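Local coordinates for phosphopantetheine adenylyltransferase (Archaeoglobus fulgidus, PDB 3DO8), which probably transfers an adenylyl group from ATP to 4'-phosphopantetheine, yielding dephospho-CoA and pyrophosphate in coenzyme A biosynthesis, at the interface of chains A and B. Sequence-based numbering; all coordinates share one arbitrary frame. Chains: chain A/B, Phosphopantetheine adenylyltransferase.

Contact 1: the interface of chains A and B. Residues chain A 18, 120-121, 123, 133-134, 136; chain B 88, 114-116.
The backbone N of A:Thr134 donates to the carbonyl O of B:Lys114 across the interface at 2.9 Å, with an angle of 159° at the hydrogen. A:Ser133 and A:Thr134 belong to the ISSTR motif of the nucleotidyltransferases, and A:Ile136 follows it. The bond thus ties a signature loop to the partner chain, in a two-fold interface that may be that of a dimer. A:Lys18 runs out from helix 14-27 with its chain extended beyond CG. Its NZ makes a hydrogen bond of 2.8 Å to the hydroxyl OG of A:Ser133. The same amine also reaches the hydroxyl OG1 of B:Thr116, but that bond is weak. An alanine at A:Lys18 would probably leave the A:Ser133 hydroxyl without this donor and remove a polar link to B:Thr116. The methyl CG2 of B:Thr116 points away from the lysine amine and packs on CG1 of A:Val120 at 3.7 Å. A:Met123 is bent at chi3 (-57°). Its sulfur crosses the start of the B:Lys114 side chain, with SD 3.6 Å from CB. CG1 of A:Ile136 packs against CB of B:Glu88. One water joins the carbonyls of A:Asp121 and B:Ile115. Another water between the chains meets OG1 and the backbone N of B:Thr116, and lies 2.7 Å from OG1 of A:Thr134 and 2.6 Å from the carbonyl O of B:Glu88.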
# COMPACT_ATOMS: atom_id res chain seq x y z
N LYS A 18 -10.75 -0.53 1.68
CA LYS A 18 -9.50 -0.01 1.10
C LYS A 18 -8.39 -1.03 1.22
O LYS A 18 -7.62 -1.25 0.28
CB LYS A 18 -9.10 1.30 1.75
CG LYS A 18 -10.05 2.45 1.47
CD LYS A 18 -9.73 3.70 2.27
CE LYS A 18 -10.48 4.92 1.71
NZ LYS A 18 -10.12 6.12 2.49
N VAL A 120 -1.69 0.96 4.73
CA VAL A 120 -2.73 1.77 4.08
C VAL A 120 -3.34 2.65 5.16
O VAL A 120 -3.93 2.15 6.13
CB VAL A 120 -3.78 0.86 3.48
CG1 VAL A 120 -4.94 1.65 2.82
CG2 VAL A 120 -3.10 -0.16 2.50
N ASP A 121 -3.17 3.97 5.01
CA ASP A 121 -3.75 4.93 5.97
C ASP A 121 -5.23 5.08 5.61
O ASP A 121 -5.64 5.88 4.78
CB ASP A 121 -3.02 6.26 5.93
CG ASP A 121 -1.75 6.29 6.79
OD1 ASP A 121 -1.32 5.27 7.38
OD2 ASP A 121 -1.18 7.39 6.90
N MET A 123 -7.91 6.04 7.08
CA MET A 123 -8.71 7.22 7.53
C MET A 123 -10.07 6.88 8.12
O MET A 123 -11.13 7.38 7.68
CB MET A 123 -8.82 8.20 6.38
CG MET A 123 -7.44 8.75 5.98
SD MET A 123 -7.47 9.81 4.54
CE MET A 123 -8.21 8.78 3.29
N SER A 133 -12.68 10.74 1.89
CA SER A 133 -11.54 10.34 1.06
C SER A 133 -11.97 10.31 -0.41
O SER A 133 -13.16 10.14 -0.72
CB SER A 133 -10.94 8.99 1.48
OG SER A 133 -11.93 7.97 1.52
N THR A 134 -10.99 10.55 -1.29
CA THR A 134 -11.22 10.52 -2.73
C THR A 134 -11.77 9.14 -3.09
O THR A 134 -11.46 8.13 -2.42
CB THR A 134 -9.91 10.74 -3.52
OG1 THR A 134 -8.91 9.86 -3.01
CG2 THR A 134 -9.40 12.17 -3.41
N ILE A 136 -12.21 5.66 -4.83
CA ILE A 136 -11.35 4.64 -5.41
C ILE A 136 -12.22 3.68 -6.22
O ILE A 136 -13.21 3.13 -5.70
CB ILE A 136 -10.62 3.81 -4.34
CG1 ILE A 136 -9.65 4.69 -3.53
CG2 ILE A 136 -9.86 2.68 -5.01
CD1 ILE A 136 -9.39 4.16 -2.13
N GLU B 88 -6.63 8.43 -6.41
CA GLU B 88 -7.16 7.36 -5.57
C GLU B 88 -6.18 6.95 -4.48
O GLU B 88 -6.57 6.72 -3.36
CB GLU B 88 -7.47 6.09 -6.39
CG GLU B 88 -8.40 6.30 -7.60
CD GLU B 88 -8.77 5.01 -8.33
OE1 GLU B 88 -8.01 4.00 -8.27
OE2 GLU B 88 -9.85 5.01 -8.97
N LYS B 114 -9.27 13.89 1.25
CA LYS B 114 -7.92 13.34 1.41
C LYS B 114 -7.73 12.12 0.49
O LYS B 114 -8.70 11.41 0.20
CB LYS B 114 -7.70 12.96 2.86
CG LYS B 114 -7.59 14.17 3.77
CD LYS B 114 -7.42 13.73 5.22
CE LYS B 114 -7.20 14.90 6.10
NZ LYS B 114 -7.08 14.53 7.54
N ILE B 115 -6.50 11.90 0.06
CA ILE B 115 -6.11 10.75 -0.76
C ILE B 115 -5.68 9.64 0.17
O ILE B 115 -5.01 9.88 1.16
CB ILE B 115 -4.96 11.10 -1.73
CG1 ILE B 115 -5.29 12.36 -2.57
CG2 ILE B 115 -4.63 9.88 -2.62
CD1 ILE B 115 -4.10 13.02 -3.25
N THR B 116 -6.04 8.40 -0.14
CA THR B 116 -5.54 7.30 0.69
C THR B 116 -4.04 7.14 0.47
O THR B 116 -3.60 6.92 -0.66
CB THR B 116 -6.25 5.99 0.33
OG1 THR B 116 -7.68 6.13 0.51
CG2 THR B 116 -5.75 4.82 1.18
O HOH W 1 -4.49 8.38 3.91
O HOH W 2 -8.44 7.52 -1.68

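Contact 2: the interface of chains A and B. Residues chain A 97, 101, 117; chain B 119, 121.
A:Tyr97 and B:Asp121 reach toward each other tip to tip, and their hydrogen bond leads the polar contacts. The phenol OH donates to the carboxylate OD2 at 2.5 Å, on the syn lone pair of that oxygen. The ring and carboxylate planes are 73° apart, and CG of the carboxylate lies in the ring plane at its edge. CG of A:Tyr97 is anti to the backbone N (chi1 179°), which sends the ring out from the start of its helix. The amine NZ of B:Lys119 comes across the phenol at about a right angle and makes a weak bond to OH at 3.0 Å. In its own chain the same NZ forms a salt bridge with OD1 of B:Asp121, also at 3.0 Å, though the hydrogen bond of this pair is weak. The lysine charge may steady the carboxylate. Backbone bonds also cross the interface. The N of B:Asp121 donates to the O of A:Ile117 at 2.9 Å, and a water joins the N of A:Ile117 to the O of B:Asp121. Apolar packing is slight. A:Leu101 puts CG over one ring face of A:Tyr97, near the rim. The patch may help to join the two chains as a dimer. In the fold, A:Tyr97 and A:Leu101 stand on helix 97-110. A:Ile117 lies in strand 116-121, which runs antiparallel to the matching strand of chain B.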
# COMPACT_ATOMS: atom_id res chain seq x y z
N TYR A 97 -0.28 -1.90 12.06
CA TYR A 97 1.09 -1.65 11.60
C TYR A 97 2.16 -2.05 12.63
O TYR A 97 3.18 -2.65 12.29
CB TYR A 97 1.24 -0.19 11.19
CG TYR A 97 2.61 0.21 10.72
CD1 TYR A 97 3.17 -0.30 9.56
CD2 TYR A 97 3.35 1.12 11.43
CE1 TYR A 97 4.43 0.07 9.15
CE2 TYR A 97 4.60 1.50 11.01
CZ TYR A 97 5.15 0.98 9.86
OH TYR A 97 6.40 1.36 9.46
N LEU A 101 5.35 -4.76 12.12
CA LEU A 101 6.76 -4.60 12.45
C LEU A 101 7.24 -5.76 13.34
O LEU A 101 8.33 -6.28 13.15
CB LEU A 101 7.03 -3.28 13.14
CG LEU A 101 6.74 -2.04 12.27
CD1 LEU A 101 6.85 -0.80 13.17
CD2 LEU A 101 7.64 -1.96 11.04
N ILE A 117 6.06 -4.58 4.09
CA ILE A 117 4.87 -4.05 4.73
C ILE A 117 4.32 -2.91 3.90
O ILE A 117 5.06 -1.94 3.53
CB ILE A 117 5.13 -3.59 6.18
CG1 ILE A 117 5.66 -4.77 7.02
CG2 ILE A 117 3.89 -2.98 6.81
CD1 ILE A 117 6.18 -4.39 8.40
N LYS B 119 1.88 3.44 2.20
CA LYS B 119 3.28 3.55 2.56
C LYS B 119 3.93 2.19 2.41
O LYS B 119 3.51 1.19 3.04
CB LYS B 119 3.44 4.04 4.01
CG LYS B 119 4.89 4.23 4.50
CD LYS B 119 4.88 4.43 6.03
CE LYS B 119 6.25 4.61 6.59
NZ LYS B 119 6.29 3.95 7.93
N ASP B 121 7.02 0.17 3.12
CA ASP B 121 8.16 0.22 4.06
C ASP B 121 9.37 -0.44 3.45
O ASP B 121 9.31 -1.56 2.99
CB ASP B 121 7.83 -0.53 5.36
CG ASP B 121 7.38 0.37 6.48
OD1 ASP B 121 7.13 1.57 6.25
OD2 ASP B 121 7.31 -0.13 7.63
O HOH W 3 8.65 -3.77 5.07

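Contact 3: the interface of chains A and B. Residues chain A 2, 26, 88-89, 116; chain B 18, 21-22, 25.
A:Tyr89 turns the edge of its ring to chain B, where OD2 of B:Asp21 and NZ of B:Lys25 lie in the ring plane. CG of A:Glu88 sits over one face, 3.8 Å above it and toward the rim. CD2 of A:Leu26 lies over the opposite face, also near the rim. The ring is therefore sandwiched by its own chain while its tip engages the partner. The carboxylate of B:Asp21 is nearly coplanar with the ring, the planes 14° apart. The phenol OH of A:Tyr89 donates at 2.6 Å to OD2 of B:Asp21, which accepts on its anti lone pair. NZ of B:Lys25 takes the syn lone pair of the same oxygen at 2.8 Å, so two donors grip OD2. The B:Lys18 chain is bent at chi2 (-46°) and chi3 (-54°). These bends bring its NZ to OE2 of A:Glu88 in a salt bridge of 3.0 Å. Its approach to the tyrosine hydroxyl is too tight at CE to be read with confidence. The other oxygen of A:Glu88, OE1, pairs with NZ of A:Lys2 at 3.2 Å. Apolar contacts fill in behind. CG2 of B:Val22 lies 3.7 Å from CE1 of A:Tyr89, and A:Leu26 CD2 packs on CB of B:Lys25 at 3.8 Å. The patch holds one face of helix 14-27 of chain B against chain A, and may help to hold a dimer together.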
# COMPACT_ATOMS: atom_id res chain seq x y z
N LYS A 2 1.24 -14.56 -2.23
CA LYS A 2 1.74 -13.30 -2.63
C LYS A 2 1.44 -12.30 -1.48
O LYS A 2 2.35 -11.60 -1.04
CB LYS A 2 1.23 -12.80 -4.01
CG LYS A 2 2.13 -11.76 -4.61
CD LYS A 2 1.78 -11.48 -6.06
CE LYS A 2 2.55 -10.30 -6.60
NZ LYS A 2 3.78 -10.74 -7.29
N LEU A 26 -2.54 -5.92 -5.46
CA LEU A 26 -1.18 -6.43 -5.34
C LEU A 26 -1.07 -7.90 -5.67
O LEU A 26 -0.08 -8.31 -6.28
CB LEU A 26 -0.62 -6.22 -3.91
CG LEU A 26 -0.31 -4.78 -3.53
CD1 LEU A 26 0.10 -4.71 -2.03
CD2 LEU A 26 0.76 -4.17 -4.43
N GLU A 88 4.96 -12.11 0.03
CA GLU A 88 5.69 -10.98 -0.55
C GLU A 88 5.31 -9.64 0.11
O GLU A 88 6.18 -8.82 0.39
CB GLU A 88 5.44 -10.91 -2.06
CG GLU A 88 6.27 -9.87 -2.75
CD GLU A 88 6.27 -10.03 -4.28
OE1 GLU A 88 5.78 -11.07 -4.80
OE2 GLU A 88 6.75 -9.11 -4.98
N TYR A 89 4.01 -9.42 0.33
CA TYR A 89 3.48 -8.19 0.89
C TYR A 89 2.55 -8.55 2.06
O TYR A 89 1.84 -9.55 2.00
CB TYR A 89 2.65 -7.43 -0.16
CG TYR A 89 3.47 -6.83 -1.29
CD1 TYR A 89 4.38 -5.82 -1.04
CD2 TYR A 89 3.33 -7.29 -2.60
CE1 TYR A 89 5.12 -5.26 -2.05
CE2 TYR A 89 4.09 -6.74 -3.63
CZ TYR A 89 4.98 -5.72 -3.34
OH TYR A 89 5.77 -5.10 -4.31
N THR A 116 7.51 -7.41 2.78
CA THR A 116 7.33 -5.97 2.54
C THR A 116 6.00 -5.51 3.14
O THR A 116 4.95 -5.97 2.71
CB THR A 116 7.42 -5.61 1.05
OG1 THR A 116 8.74 -5.95 0.59
CG2 THR A 116 7.21 -4.11 0.85
N LYS B 18 10.44 -1.60 -4.86
CA LYS B 18 9.20 -2.04 -4.20
C LYS B 18 8.10 -0.97 -4.33
O LYS B 18 6.95 -1.30 -4.65
CB LYS B 18 9.43 -2.38 -2.75
CG LYS B 18 10.29 -3.62 -2.47
CD LYS B 18 9.97 -4.88 -3.29
CE LYS B 18 8.54 -5.40 -3.27
NZ LYS B 18 8.32 -6.67 -4.13
N ASP B 21 6.76 -1.09 -7.81
CA ASP B 21 5.91 -2.28 -7.99
C ASP B 21 4.50 -2.06 -7.42
O ASP B 21 3.51 -2.35 -8.08
CB ASP B 21 6.50 -3.51 -7.33
CG ASP B 21 5.81 -4.79 -7.75
OD1 ASP B 21 5.79 -5.06 -8.98
OD2 ASP B 21 5.28 -5.51 -6.86
N VAL B 22 4.42 -1.57 -6.18
CA VAL B 22 3.13 -1.29 -5.56
C VAL B 22 2.35 -0.23 -6.40
O VAL B 22 1.15 -0.41 -6.69
CB VAL B 22 3.31 -0.86 -4.09
CG1 VAL B 22 2.00 -0.31 -3.54
CG2 VAL B 22 3.88 -2.02 -3.29
N LYS B 25 1.06 -1.85 -9.63
CA LYS B 25 -0.05 -2.76 -9.31
C LYS B 25 -1.34 -2.01 -8.99
O LYS B 25 -2.44 -2.45 -9.36
CB LYS B 25 0.34 -3.74 -8.23
CG LYS B 25 1.33 -4.75 -8.79
CD LYS B 25 2.05 -5.58 -7.77
CE LYS B 25 2.70 -6.77 -8.45
NZ LYS B 25 3.47 -7.54 -7.45

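The C-alpha centres of contacts 2 and 3 are about 12 Å apart. Those of contacts 1 and 2 are about 16 Å apart, and those of contacts 1 and 3 about 18 Å. Strand 116-121 contributes to all three, and helix 14-27 to contacts 1 and 3. A:Lys18, B:Glu88 and B:Thr116 of contact 1 return in contact 3 as B:Lys18, A:Glu88 and A:Thr116, and A:Asp121 of contact 1 as B:Asp121 in contact 2. The lysine is extended in chain A and bent in chain B, so the two-fold is not exact in detail. The contacts are parts of one two-fold interface, possibly that of a dimer.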